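Alpha/beta fold hydrolase (PDB 6I8W) hydrolyses membrane phospholipids as a membrane-bound phospholipase A, a virulence factor of Pseudomonas aeruginosa, and probably also acts as a lipase on acylglycerols. Local coordinates at residues V33-A38 against A73-W78; L40-V45 against E51-E56; V45-L50 against A123-V128; D95-G100 against A116-N121. One frame throughout, in Å; residues are numbered along the deposited sequence. Where two conformers were deposited one is given.

In the fold
The N-terminal helix 3-38 ends against the loop 73-78, and contact 1 thereby encloses a length of chain that includes the whole hairpin of strands 41-47 and 50-57, with contact 2 lying within it. R35 binds E42, so these two contacts are joined directly by a salt bridge. Contact 3 starts from the far end of the same hairpin and reaches the end of helix 112-125; its segments alternate along the chain with those of contact 1 and of contact 2. Contact 4 falls wholly within the long excursion of contact 3 and joins the loop after strand 90-94 to the same helix. Together they tie the N-terminal helix, the sheet edge and helix 112-125.

Contact 1 of 4, residues V33-A38 against A73-W78. With BOG (octyl beta-D-glucopyranoside), chain D; MYR (myristic acid), chain C.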
loop_
_atom_site.group_PDB
_atom_site.type_symbol
_atom_site.label_atom_id
_atom_site.label_comp_id
_atom_site.label_asym_id
_atom_site.label_seq_id
_atom_site.Cartn_x
_atom_site.Cartn_y
_atom_site.Cartn_z
ATOM N N VAL A 33 14.414 10.644 6.498
ATOM C CA VAL A 33 14.496 11.605 5.398
ATOM C C VAL A 33 13.192 11.709 4.612
ATOM O O VAL A 33 12.632 12.798 4.441
ATOM C CB VAL A 33 15.632 11.234 4.408
ATOM C CG1 VAL A 33 15.572 12.115 3.138
ATOM C CG2 VAL A 33 16.976 11.372 5.077
ATOM N N GLU A 34 12.693 10.566 4.150
ATOM C CA GLU A 34 11.533 10.571 3.278
ATOM C C GLU A 34 10.264 11.000 4.025
ATOM O O GLU A 34 9.448 11.729 3.478
ATOM C CB GLU A 34 11.364 9.196 2.621
ATOM C CG GLU A 34 12.524 8.850 1.636
ATOM C CD GLU A 34 12.503 9.643 0.318
ATOM O OE1 GLU A 34 11.415 10.075 -0.128
ATOM O OE2 GLU A 34 13.578 9.796 -0.303
ATOM N N ARG A 35 10.081 10.539 5.263
ATOM C CA ARG A 35 8.933 10.992 6.056
ATOM C C ARG A 35 9.050 12.496 6.364
ATOM O O ARG A 35 8.064 13.232 6.311
ATOM C CB ARG A 35 8.805 10.183 7.358
ATOM C CG ARG A 35 8.483 8.699 7.118
ATOM C CD ARG A 35 8.573 7.883 8.407
ATOM N NE ARG A 35 8.251 6.477 8.178
ATOM C CZ ARG A 35 8.184 5.566 9.137
ATOM N NH1 ARG A 35 8.405 5.918 10.398
ATOM N NH2 ARG A 35 7.869 4.310 8.834
ATOM N N GLY A 36 10.252 12.943 6.710
ATOM C CA GLY A 36 10.470 14.341 7.045
ATOM C C GLY A 36 10.176 15.246 5.849
ATOM O O GLY A 36 9.539 16.298 5.989
ATOM N N LEU A 37 10.629 14.839 4.668
ATOM C CA LEU A 37 10.351 15.623 3.460
ATOM C C LEU A 37 8.852 15.678 3.156
ATOM O O LEU A 37 8.368 16.651 2.607
ATOM C CB LEU A 37 11.110 15.066 2.257
ATOM C CG LEU A 37 12.627 15.298 2.236
ATOM C CD1 LEU A 37 13.236 14.469 1.117
ATOM C CD2 LEU A 37 12.967 16.794 2.042
ATOM N N ALA A 38 8.118 14.645 3.549
ATOM C CA ALA A 38 6.685 14.604 3.282
ATOM C C ALA A 38 5.881 15.265 4.390
ATOM O O ALA A 38 4.669 15.442 4.261
ATOM C CB ALA A 38 6.234 13.177 3.104
ATOM N N ALA A 73 3.049 -4.657 1.112
ATOM C CA ALA A 73 3.588 -3.300 1.226
ATOM C C ALA A 73 3.345 -2.708 2.618
ATOM O O ALA A 73 2.987 -3.419 3.554
ATOM C CB ALA A 73 2.959 -2.371 0.123
ATOM N N ASP A 74 3.536 -1.399 2.756
ATOM C CA ASP A 74 3.291 -0.726 4.029
ATOM C C ASP A 74 3.088 0.770 3.793
ATOM O O ASP A 74 3.093 1.236 2.651
ATOM C CB ASP A 74 4.432 -0.969 5.039
ATOM C CG ASP A 74 5.805 -0.504 4.529
ATOM O OD1 ASP A 74 5.909 0.571 3.913
ATOM O OD2 ASP A 74 6.795 -1.209 4.776
ATOM N N LYS A 75 2.917 1.510 4.881
ATOM C CA LYS A 75 2.584 2.930 4.799
ATOM C C LYS A 75 3.690 3.748 4.129
ATOM O O LYS A 75 3.422 4.828 3.584
ATOM C CB LYS A 75 2.285 3.483 6.199
ATOM C CG LYS A 75 3.442 3.394 7.177
ATOM C CD LYS A 75 2.940 3.549 8.614
ATOM C CE LYS A 75 4.076 3.504 9.622
ATOM N NZ LYS A 75 4.847 2.234 9.545
ATOM N N ASP A 76 4.929 3.260 4.158
ATOM C CA ASP A 76 6.022 4.022 3.520
ATOM C C ASP A 76 5.944 4.010 1.983
ATOM O O ASP A 76 6.661 4.768 1.332
ATOM C CB ASP A 76 7.393 3.497 3.959
ATOM C CG ASP A 76 7.745 3.895 5.389
ATOM O OD1 ASP A 76 7.453 5.039 5.790
ATOM O OD2 ASP A 76 8.343 3.076 6.110
ATOM N N ASN A 77 5.079 3.174 1.396
ATOM C CA ASN A 77 4.789 3.268 -0.046
ATOM C C ASN A 77 4.295 4.657 -0.472
ATOM O O ASN A 77 4.403 5.033 -1.638
ATOM C CB ASN A 77 3.724 2.255 -0.464
ATOM C CG ASN A 77 4.298 0.949 -0.993
ATOM O OD1 ASN A 77 3.692 0.320 -1.860
ATOM N ND2 ASN A 77 5.457 0.543 -0.493
ATOM N N TRP A 78 3.732 5.395 0.475
ATOM C CA TRP A 78 3.030 6.641 0.167
ATOM C C TRP A 78 3.820 7.930 0.352
ATOM O O TRP A 78 3.275 9.001 0.095
ATOM C CB TRP A 78 1.765 6.739 1.037
ATOM C CG TRP A 78 0.762 5.636 0.766
ATOM C CD1 TRP A 78 0.506 4.522 1.540
ATOM C CD2 TRP A 78 -0.111 5.557 -0.362
ATOM N NE1 TRP A 78 -0.485 3.753 0.936
ATOM C CE2 TRP A 78 -0.875 4.378 -0.227
ATOM C CE3 TRP A 78 -0.335 6.391 -1.474
ATOM C CZ2 TRP A 78 -1.848 4.014 -1.163
ATOM C CZ3 TRP A 78 -1.277 6.023 -2.395
ATOM C CH2 TRP A 78 -2.032 4.845 -2.238
HETATM C C1 BOG D . 17.147 6.928 -1.822
HETATM O O1 BOG D . 15.931 6.196 -1.982
HETATM C C2 BOG D . 17.601 7.366 -3.221
HETATM O O2 BOG D . 18.291 6.275 -3.827
HETATM C C3 BOG D . 18.497 8.603 -3.247
HETATM O O3 BOG D . 18.719 9.069 -4.587
HETATM C C4 BOG D . 17.821 9.680 -2.420
HETATM O O4 BOG D . 18.541 10.925 -2.507
HETATM C C5 BOG D . 17.780 9.132 -0.995
HETATM O O5 BOG D . 16.890 8.008 -0.915
HETATM C C6 BOG D . 17.406 10.191 0.043
HETATM O O6 BOG D . 16.032 10.093 0.422
HETATM C "C1'" BOG D . 15.428 5.653 -0.766
HETATM C "C2'" BOG D . 13.987 5.218 -0.987
HETATM C "C3'" BOG D . 13.808 4.769 -2.428
HETATM C "C4'" BOG D . 12.476 4.078 -2.651
HETATM C "C5'" BOG D . 12.678 2.932 -3.634
HETATM C "C6'" BOG D . 11.348 2.407 -4.151
HETATM C "C7'" BOG D . 11.505 0.982 -4.662
HETATM C "C8'" BOG D . 12.599 0.909 -5.701
HETATM C C1 MYR C . 2.343 -4.078 -4.117
HETATM O O1 MYR C . 1.528 -3.160 -3.863
HETATM O O2 MYR C . 1.976 -5.216 -4.489
HETATM C C2 MYR C . 3.829 -3.776 -4.057
HETATM C C3 MYR C . 4.053 -2.332 -3.610
HETATM C C4 MYR C . 5.490 -1.882 -3.858
HETATM C C5 MYR C . 6.479 -2.612 -2.962
HETATM C C6 MYR C . 7.851 -1.960 -3.074
HETATM C C7 MYR C . 8.312 -1.372 -1.744
HETATM C C8 MYR C . 8.988 -0.019 -1.951
HETATM C C9 MYR C . 10.211 0.160 -1.053
HETATM C C10 MYR C . 9.930 1.170 0.053
HETATM C C11 MYR C . 11.206 1.612 0.761
HETATM C C12 MYR C . 10.872 2.290 2.085
HETATM C C13 MYR C . 11.919 3.333 2.441
HETATM C C14 MYR C . 11.256 4.566 3.011
#
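R35 grips the carboxylate of D76 side-on, in a buried salt bridge made through NE and NH2. NE lies 2.9 Å from D76 OD1, which sits in the guanidinium plane and receives the proton on its syn lone pair; the N-H...O angle is 158°. NH2 gives a second bond to D76 OD2 at 3.0 Å, on the syn side but a little out of both planes, and a weak one to D76 OD1. The fork is therefore twisted, the two flat groups standing 35° apart. R35 reaches this far because its chain runs extended from CG to NE. Its remaining nitrogen, NH1, is bound to E42, while D76 OD2 also takes NE of R31. K75 bends at its last torsion (chi4 -59°), which brings its NZ to 3.7 Å from R35 NH2; D95 is its salt-bridge partner. D76 is itself placed by an Asx turn, in which its backbone N donates to D74 OD1 at 2.9 Å. Two lipid-like molecules lie nearby. E34 OE2 accepts from O6 of the octyl glucoside at 2.6 Å, and E34 OE1 pairs with R80. Myristic acid stretches from N77, whose OD1 is 3.2 Å from its C3, to D76, whose CB is 4.1 Å from its terminal C14. L55 of the hairpin packs against R35, K75 and D76. The carboxylates of D76, E42 and D95 surround the neighbouring cations R35 and K75, whose charges are probably well compensated, and a charged network links the last turns of the N-terminal helix to the 73-78 loop, beside a bound acyl chain.

Contact 2 of 4, residues L40-V45 against E51-E56; sequences LSEHSV and EIAYLE. With CO2 (carbon dioxide), chain F.
H43 lays its CB over one face of the Y54 ring, a CH-pi contact 3.9 Å from the ring centroid and shifted toward the rim, where Y54 CZ is the nearest atom at 3.5 Å. The two rings themselves meet obliquely, with planes 37° apart. Y54 lies under its neighbour because chi1 of 65° sets CG between the backbone N and carbonyl carbon. At the edge of this ring, in its plane, is the carbonyl O of I52, and V45 CG1 approaches Y54 CE1 obliquely at 3.8 Å. The H43 ring has O1 of a carbon dioxide molecule at its edge, in plane; this oxygen is 3.4 Å from H43 CB. H43 CD2 also comes to 3.7 Å from E56 OE1, which approaches the imidazole obliquely, the carboxylate plane turned 82° from it, while E56 OE2 is bound by H90. Beneath the side chains the strands pair antiparallel. S41-E56, H43-Y54 and V45-I52 are hydrogen-bonded pairs with two bonds each; H43 N lies 2.8 Å from Y54 O. S41, H43, V45, I52, Y54 and E56 share one face, while E42, S44, A53 and L55 occupy the other, where L55 CD2 packs on E42 CB at 3.8 Å. A water bridges S41 OG and E56 O. Beyond Y54, the ring of F122 meets it edge-to-face from helix 112-125. This is the beta hairpin at one margin of the central sheet: 41-47 is the outermost strand, and 50-57, the second, runs against its neighbours, as the second strand does in the canonical alpha/beta hydrolase fold.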
loop_
_atom_site.group_PDB
_atom_site.type_symbol
_atom_site.label_atom_id
_atom_site.label_comp_id
_atom_site.label_asym_id
_atom_site.label_seq_id
_atom_site.Cartn_x
_atom_site.Cartn_y
_atom_site.Cartn_z
ATOM N N LEU A 40 5.475 13.879 7.373
ATOM C CA LEU A 40 4.755 12.785 8.049
ATOM C C LEU A 40 5.506 12.295 9.285
ATOM O O LEU A 40 6.719 12.211 9.263
ATOM C CB LEU A 40 4.560 11.607 7.099
ATOM C CG LEU A 40 3.718 11.915 5.853
ATOM C CD1 LEU A 40 3.828 10.771 4.839
ATOM C CD2 LEU A 40 2.262 12.126 6.269
ATOM N N SER A 41 4.783 11.987 10.352
ATOM C CA SER A 41 5.389 11.370 11.525
ATOM C C SER A 41 4.574 10.148 11.936
ATOM O O SER A 41 3.388 10.029 11.591
ATOM C CB SER A 41 5.512 12.381 12.665
ATOM O OG SER A 41 4.247 12.902 13.017
ATOM N N GLU A 42 5.218 9.239 12.662
ATOM C CA GLU A 42 4.627 7.939 12.993
ATOM C C GLU A 42 3.932 7.906 14.352
ATOM O O GLU A 42 4.427 8.453 15.332
ATOM C CB GLU A 42 5.704 6.847 12.928
ATOM C CG GLU A 42 5.151 5.441 13.223
ATOM C CD GLU A 42 6.141 4.327 12.905
ATOM O OE1 GLU A 42 7.310 4.632 12.599
ATOM O OE2 GLU A 42 5.748 3.140 12.963
ATOM N N HIS A 43 2.775 7.248 14.395
ATOM C CA HIS A 43 2.024 7.050 15.617
ATOM C C HIS A 43 1.493 5.630 15.618
ATOM O O HIS A 43 1.687 4.896 14.653
ATOM C CB HIS A 43 0.862 8.046 15.700
ATOM C CG HIS A 43 1.280 9.465 15.489
ATOM N ND1 HIS A 43 1.750 10.261 16.510
ATOM C CD2 HIS A 43 1.339 10.218 14.364
ATOM C CE1 HIS A 43 2.060 11.453 16.027
ATOM N NE2 HIS A 43 1.823 11.451 14.728
ATOM N N SER A 44 0.824 5.248 16.699
ATOM C CA SER A 44 0.119 3.981 16.717
ATOM C C SER A 44 -1.139 4.103 17.554
ATOM O O SER A 44 -1.248 4.973 18.419
ATOM C CB SER A 44 1.009 2.859 17.248
ATOM O OG SER A 44 1.188 2.975 18.638
ATOM N N VAL A 45 -2.116 3.253 17.251
ATOM C CA VAL A 45 -3.353 3.223 18.008
ATOM C C VAL A 45 -3.861 1.785 18.040
ATOM O O VAL A 45 -3.715 1.038 17.066
ATOM C CB VAL A 45 -4.414 4.192 17.399
ATOM C CG1 VAL A 45 -4.739 3.818 15.971
ATOM C CG2 VAL A 45 -5.684 4.221 18.267
ATOM N N GLU A 51 -2.499 -3.409 17.464
ATOM C CA GLU A 51 -1.729 -2.181 17.303
ATOM C C GLU A 51 -1.622 -1.842 15.832
ATOM O O GLU A 51 -1.119 -2.622 15.032
ATOM C CB GLU A 51 -0.337 -2.303 17.917
ATOM C CG GLU A 51 0.472 -1.023 17.774
ATOM C CD GLU A 51 1.580 -0.920 18.805
ATOM O OE1 GLU A 51 1.545 -1.682 19.795
ATOM O OE2 GLU A 51 2.486 -0.081 18.624
ATOM N N ILE A 52 -2.124 -0.674 15.472
ATOM C CA ILE A 52 -2.030 -0.228 14.098
ATOM C C ILE A 52 -1.082 0.956 14.012
ATOM O O ILE A 52 -1.341 2.001 14.605
ATOM C CB ILE A 52 -3.405 0.130 13.555
ATOM C CG1 ILE A 52 -4.307 -1.120 13.612
ATOM C CG2 ILE A 52 -3.287 0.729 12.140
ATOM C CD1 ILE A 52 -5.594 -0.975 12.826
ATOM N N ALA A 53 0.032 0.768 13.303
ATOM C CA ALA A 53 0.988 1.835 13.079
ATOM C C ALA A 53 0.504 2.713 11.933
ATOM O O ALA A 53 -0.077 2.216 10.959
ATOM C CB ALA A 53 2.395 1.264 12.764
ATOM N N TYR A 54 0.734 4.015 12.036
ATOM C CA TYR A 54 0.344 4.892 10.944
ATOM C C TYR A 54 1.199 6.129 10.883
ATOM O O TYR A 54 1.863 6.494 11.847
ATOM C CB TYR A 54 -1.145 5.279 11.049
ATOM C CG TYR A 54 -1.567 6.112 12.255
ATOM C CD1 TYR A 54 -1.824 5.514 13.486
ATOM C CD2 TYR A 54 -1.744 7.497 12.147
ATOM C CE1 TYR A 54 -2.225 6.268 14.600
ATOM C CE2 TYR A 54 -2.160 8.263 13.258
ATOM C CZ TYR A 54 -2.395 7.641 14.470
ATOM O OH TYR A 54 -2.801 8.385 15.557
ATOM N N LEU A 55 1.203 6.745 9.710
ATOM C CA LEU A 55 1.835 8.042 9.521
ATOM C C LEU A 55 0.760 9.099 9.460
ATOM O O LEU A 55 -0.355 8.837 8.968
ATOM C CB LEU A 55 2.660 8.072 8.240
ATOM C CG LEU A 55 3.822 7.081 8.184
ATOM C CD1 LEU A 55 4.484 7.129 6.819
ATOM C CD2 LEU A 55 4.839 7.367 9.293
ATOM N N GLU A 56 1.089 10.292 9.938
ATOM C CA GLU A 56 0.152 11.409 9.899
ATOM C C GLU A 56 0.872 12.733 9.613
ATOM O O GLU A 56 1.998 12.945 10.073
ATOM C CB GLU A 56 -0.612 11.491 11.220
ATOM C CG GLU A 56 -1.672 12.574 11.260
ATOM C CD GLU A 56 -2.331 12.683 12.623
ATOM O OE1 GLU A 56 -1.739 12.195 13.607
ATOM O OE2 GLU A 56 -3.430 13.259 12.712
HETATM C C CO2 F . 1.950 6.495 19.237
HETATM O O1 CO2 F . 1.250 7.355 18.997
HETATM O O2 CO2 F . 2.651 5.633 19.475
HETATM O O HOH W 1 3.695 15.161 11.289
#

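Contact 3 of 4, residues V45-L50 against A123-V128; sequences VQVDNL and AAAIGV
A125, in the last turn of helix 112-125, rests its methyl against two valines of the hairpin. CB is 4.0 Å from V45 CG2 and equally 4.0 Å from V47 CG2, so a single methyl bridges neighbouring positions on one face of the strand; the side chain of Q46, between them in sequence, starts out away from the helix. The branch of V47 that touches is the one opposite its carbonyl carbon, since chi1 of -178° gives CG1 the place opposite the backbone N. I126 follows, the first residue to leave helical angles. Its chi1 of 60° leaves CG2, not CG1, opposite the carbonyl carbon, and this methyl approaches V45 CG1 at 4.2 Å, the two side chains crossing at about a right angle. The same CG2 also rests on Y54 OH, at 3.6 Å. G127 then turns the chain with a positive phi of 80°, as the C-prime residue of a Schellman motif: its N bonds to A124 O at 3.0 Å, and V128 N reaches back to A123 O at 2.9 Å. Beyond V47 the strand enters a type I' turn, V47 to L50, closed by L50 N to V47 O at 2.8 Å. Near the turn D48 makes a weak hydrogen bond to N121, and L50 packs on R118. Across the two segments only methyl groups meet, and at ordinary van der Waals distances: the backbone bonds of the V47-L50 turn and of the Schellman motif stay within their own segments, and the contact is apolar and modest, probably held by dispersion and the burial of a little apolar surface.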
loop_
_atom_site.group_PDB
_atom_site.type_symbol
_atom_site.label_atom_id
_atom_site.label_comp_id
_atom_site.label_asym_id
_atom_site.label_seq_id
_atom_site.Cartn_x
_atom_site.Cartn_y
_atom_site.Cartn_z
ATOM N N VAL A 45 -2.116 3.253 17.251
ATOM C CA VAL A 45 -3.353 3.223 18.008
ATOM C C VAL A 45 -3.861 1.785 18.040
ATOM O O VAL A 45 -3.715 1.038 17.066
ATOM C CB VAL A 45 -4.414 4.192 17.399
ATOM C CG1 VAL A 45 -4.739 3.818 15.971
ATOM C CG2 VAL A 45 -5.684 4.221 18.267
ATOM N N GLN A 46 -4.438 1.396 19.166
ATOM C CA GLN A 46 -5.031 0.074 19.318
ATOM C C GLN A 46 -6.460 0.065 18.796
ATOM O O GLN A 46 -7.304 0.845 19.250
ATOM C CB GLN A 46 -5.020 -0.359 20.793
ATOM C CG GLN A 46 -3.616 -0.472 21.387
ATOM C CD GLN A 46 -3.636 -0.581 22.905
ATOM O OE1 GLN A 46 -4.653 -0.319 23.544
ATOM N NE2 GLN A 46 -2.508 -0.969 23.487
ATOM N N VAL A 47 -6.729 -0.848 17.869
ATOM C CA VAL A 47 -8.044 -0.996 17.256
ATOM C C VAL A 47 -8.435 -2.463 17.356
ATOM O O VAL A 47 -7.737 -3.313 16.794
ATOM C CB VAL A 47 -8.035 -0.537 15.772
ATOM C CG1 VAL A 47 -9.421 -0.660 15.193
ATOM C CG2 VAL A 47 -7.488 0.890 15.654
ATOM N N ASP A 48 -9.518 -2.745 18.090
ATOM C CA ASP A 48 -9.912 -4.112 18.441
ATOM C C ASP A 48 -8.701 -4.875 18.983
ATOM O O ASP A 48 -8.460 -6.042 18.632
ATOM C CB ASP A 48 -10.552 -4.872 17.273
ATOM C CG ASP A 48 -11.922 -4.327 16.889
ATOM O OD1 ASP A 48 -12.724 -3.994 17.789
ATOM O OD2 ASP A 48 -12.224 -4.280 15.683
ATOM N N ASN A 49 -7.948 -4.185 19.836
ATOM C CA ASN A 49 -6.774 -4.742 20.499
ATOM C C ASN A 49 -5.644 -5.083 19.529
ATOM O O ASN A 49 -4.706 -5.771 19.899
ATOM C CB ASN A 49 -7.148 -5.992 21.313
ATOM C CG ASN A 49 -6.174 -6.260 22.457
ATOM O OD1 ASN A 49 -5.687 -5.332 23.103
ATOM N ND2 ASN A 49 -5.884 -7.528 22.705
ATOM N N LEU A 50 -5.707 -4.581 18.300
ATOM C CA LEU A 50 -4.546 -4.702 17.431
ATOM C C LEU A 50 -3.823 -3.370 17.380
ATOM O O LEU A 50 -4.445 -2.321 17.204
ATOM C CB LEU A 50 -4.938 -5.100 16.006
ATOM C CG LEU A 50 -5.761 -6.362 15.758
ATOM C CD1 LEU A 50 -5.820 -6.619 14.254
ATOM C CD2 LEU A 50 -5.206 -7.558 16.516
ATOM N N ALA A 123 -10.397 4.657 11.472
ATOM C CA ALA A 123 -10.754 6.052 11.241
ATOM C C ALA A 123 -11.482 6.614 12.470
ATOM O O ALA A 123 -11.163 7.711 12.933
ATOM C CB ALA A 123 -11.615 6.197 9.974
ATOM N N ALA A 124 -12.421 5.850 13.027
ATOM C CA ALA A 124 -13.108 6.281 14.240
ATOM C C ALA A 124 -12.126 6.440 15.401
ATOM O O ALA A 124 -12.245 7.366 16.209
ATOM C CB ALA A 124 -14.238 5.292 14.617
ATOM N N ALA A 125 -11.151 5.539 15.478
ATOM C CA ALA A 125 -10.204 5.552 16.578
ATOM C C ALA A 125 -9.318 6.803 16.562
ATOM O O ALA A 125 -8.890 7.268 17.620
ATOM C CB ALA A 125 -9.330 4.295 16.539
ATOM N N ILE A 126 -9.039 7.353 15.386
ATOM C CA ILE A 126 -8.246 8.593 15.348
ATOM C C ILE A 126 -9.131 9.827 15.162
ATOM O O ILE A 126 -8.643 10.934 14.935
ATOM C CB ILE A 126 -7.163 8.565 14.240
ATOM C CG1 ILE A 126 -7.785 8.394 12.853
ATOM C CG2 ILE A 126 -6.155 7.458 14.517
ATOM C CD1 ILE A 126 -6.811 8.726 11.705
ATOM N N GLY A 127 -10.439 9.629 15.279
ATOM C CA GLY A 127 -11.372 10.737 15.350
ATOM C C GLY A 127 -11.717 11.352 14.012
ATOM O O GLY A 127 -12.037 12.532 13.936
ATOM N N VAL A 128 -11.658 10.553 12.953
ATOM C CA VAL A 128 -12.007 11.035 11.628
ATOM C C VAL A 128 -13.357 10.451 11.222
ATOM O O VAL A 128 -13.531 9.239 11.235
ATOM C CB VAL A 128 -10.934 10.659 10.586
ATOM C CG1 VAL A 128 -11.398 11.042 9.190
ATOM C CG2 VAL A 128 -9.600 11.338 10.930
#

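Contact 4 of 4, residues D95-G100 against A116-N121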
loop_
_atom_site.group_PDB
_atom_site.type_symbol
_atom_site.label_atom_id
_atom_site.label_comp_id
_atom_site.label_asym_id
_atom_site.label_seq_id
_atom_site.Cartn_x
_atom_site.Cartn_y
_atom_site.Cartn_z
ATOM N N ASP A 95 -0.450 1.163 8.380
ATOM C CA ASP A 95 -0.067 -0.208 8.107
ATOM C C ASP A 95 -1.268 -1.084 8.403
ATOM O O ASP A 95 -1.721 -1.150 9.552
ATOM C CB ASP A 95 1.117 -0.667 8.974
ATOM C CG ASP A 95 2.432 -0.028 8.564
ATOM O OD1 ASP A 95 2.552 0.371 7.390
ATOM O OD2 ASP A 95 3.344 0.038 9.416
ATOM N N LEU A 96 -1.787 -1.770 7.397
ATOM C CA LEU A 96 -2.863 -2.730 7.668
ATOM C C LEU A 96 -2.370 -3.816 8.617
ATOM O O LEU A 96 -1.209 -4.216 8.539
ATOM C CB LEU A 96 -3.359 -3.356 6.365
ATOM C CG LEU A 96 -4.085 -2.388 5.417
ATOM C CD1 LEU A 96 -4.182 -2.999 4.030
ATOM C CD2 LEU A 96 -5.483 -2.051 5.946
ATOM N N PRO A 97 -3.240 -4.269 9.543
ATOM C CA PRO A 97 -2.959 -5.485 10.301
ATOM C C PRO A 97 -2.463 -6.583 9.365
ATOM O O PRO A 97 -3.002 -6.727 8.253
ATOM C CB PRO A 97 -4.327 -5.844 10.913
ATOM C CG PRO A 97 -4.996 -4.508 11.078
ATOM C CD PRO A 97 -4.553 -3.687 9.889
ATOM N N GLY A 98 -1.434 -7.310 9.798
ATOM C CA GLY A 98 -0.768 -8.297 8.966
ATOM C C GLY A 98 0.488 -7.772 8.271
ATOM O O GLY A 98 1.314 -8.566 7.814
ATOM N N PHE A 99 0.652 -6.446 8.227
ATOM C CA PHE A 99 1.726 -5.811 7.441
ATOM C C PHE A 99 2.467 -4.708 8.196
ATOM O O PHE A 99 2.008 -4.242 9.238
ATOM C CB PHE A 99 1.141 -5.238 6.126
ATOM C CG PHE A 99 0.441 -6.272 5.293
ATOM C CD1 PHE A 99 1.169 -7.139 4.480
ATOM C CD2 PHE A 99 -0.940 -6.426 5.372
ATOM C CE1 PHE A 99 0.529 -8.131 3.740
ATOM C CE2 PHE A 99 -1.591 -7.414 4.632
ATOM C CZ PHE A 99 -0.854 -8.267 3.814
ATOM N N GLY A 100 3.621 -4.302 7.664
ATOM C CA GLY A 100 4.375 -3.183 8.220
ATOM C C GLY A 100 4.686 -3.348 9.694
ATOM O O GLY A 100 5.135 -4.404 10.121
ATOM N N ALA A 116 -11.500 -4.109 5.600
ATOM C CA ALA A 116 -12.252 -2.866 5.394
ATOM C C ALA A 116 -12.950 -2.417 6.686
ATOM O O ALA A 116 -13.037 -1.226 6.969
ATOM C CB ALA A 116 -13.268 -3.023 4.264
ATOM N N GLU A 117 -13.436 -3.365 7.483
ATOM C CA GLU A 117 -14.040 -2.995 8.759
ATOM C C GLU A 117 -12.995 -2.485 9.765
ATOM O O GLU A 117 -13.266 -1.557 10.524
ATOM C CB GLU A 117 -14.814 -4.173 9.354
ATOM C CG GLU A 117 -16.027 -4.528 8.533
ATOM C CD GLU A 117 -16.787 -3.292 8.073
ATOM O OE1 GLU A 117 -17.226 -2.497 8.933
ATOM O OE2 GLU A 117 -16.926 -3.108 6.844
ATOM N N ARG A 118 -11.806 -3.079 9.768
ATOM C CA ARG A 118 -10.728 -2.589 10.624
ATOM C C ARG A 118 -10.344 -1.143 10.253
ATOM O O ARG A 118 -10.055 -0.325 11.129
ATOM C CB ARG A 118 -9.495 -3.510 10.530
ATOM C CG ARG A 118 -9.735 -4.966 11.038
ATOM C CD ARG A 118 -8.411 -5.743 11.169
ATOM N NE ARG A 118 -8.621 -7.100 11.675
ATOM C CZ ARG A 118 -8.416 -8.210 10.970
ATOM N NH1 ARG A 118 -7.993 -8.126 9.713
ATOM N NH2 ARG A 118 -8.637 -9.407 11.521
ATOM N N VAL A 119 -10.330 -0.834 8.958
ATOM C CA VAL A 119 -9.954 0.508 8.514
ATOM C C VAL A 119 -11.006 1.524 8.969
ATOM O O VAL A 119 -10.669 2.618 9.428
ATOM C CB VAL A 119 -9.784 0.593 6.986
ATOM C CG1 VAL A 119 -9.526 2.034 6.566
ATOM C CG2 VAL A 119 -8.642 -0.296 6.514
ATOM N N ALA A 120 -12.278 1.155 8.866
ATOM C CA ALA A 120 -13.348 2.020 9.354
ATOM C C ALA A 120 -13.247 2.222 10.869
ATOM O O ALA A 120 -13.414 3.334 11.364
ATOM C CB ALA A 120 -14.699 1.452 8.991
ATOM N N ASN A 121 -12.977 1.147 11.604
ATOM C CA ASN A 121 -12.773 1.251 13.046
ATOM C C ASN A 121 -11.541 2.114 13.376
ATOM O O ASN A 121 -11.527 2.837 14.376
ATOM C CB ASN A 121 -12.603 -0.142 13.674
ATOM C CG ASN A 121 -13.879 -0.973 13.629
ATOM O OD1 ASN A 121 -14.971 -0.441 13.469
ATOM N ND2 ASN A 121 -13.734 -2.291 13.764
#
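L96 takes chi1 of -67° and chi2 of 164°, which carries CD2 out to V119; there chi1 of 175° places CG2 opposite the carbonyl carbon, and the two methyls meet at 3.7 Å, the side chains crossing at a slant. R118 runs extended from CG to NE past the ring of P97, the two side chains sliding by each other in opposite directions. P97 CG touches R118 CD at 3.6 Å, so it is the aliphatic part of the arginine that packs on the proline. Its charged end is held further on, NH1 donating to the carbonyl O of S109 and to OE1 of Q115. Within the loop, L96 to F99 form a type II turn, closed by F99 N to L96 O at 2.9 Å, with glycine at G98 where the backbone angles call for it. P97 O in turn accepts from Q115 NE2, a polar link from the loop to helix 112-125. L96 also packs on M138 and I142 of helix 138-149 and on I68, and P97 on L50 and I52, while V119 carries helix 112-125 onto L66, I68 and Y146; the loop after strand 90-94 thus touches both helices and the sheet.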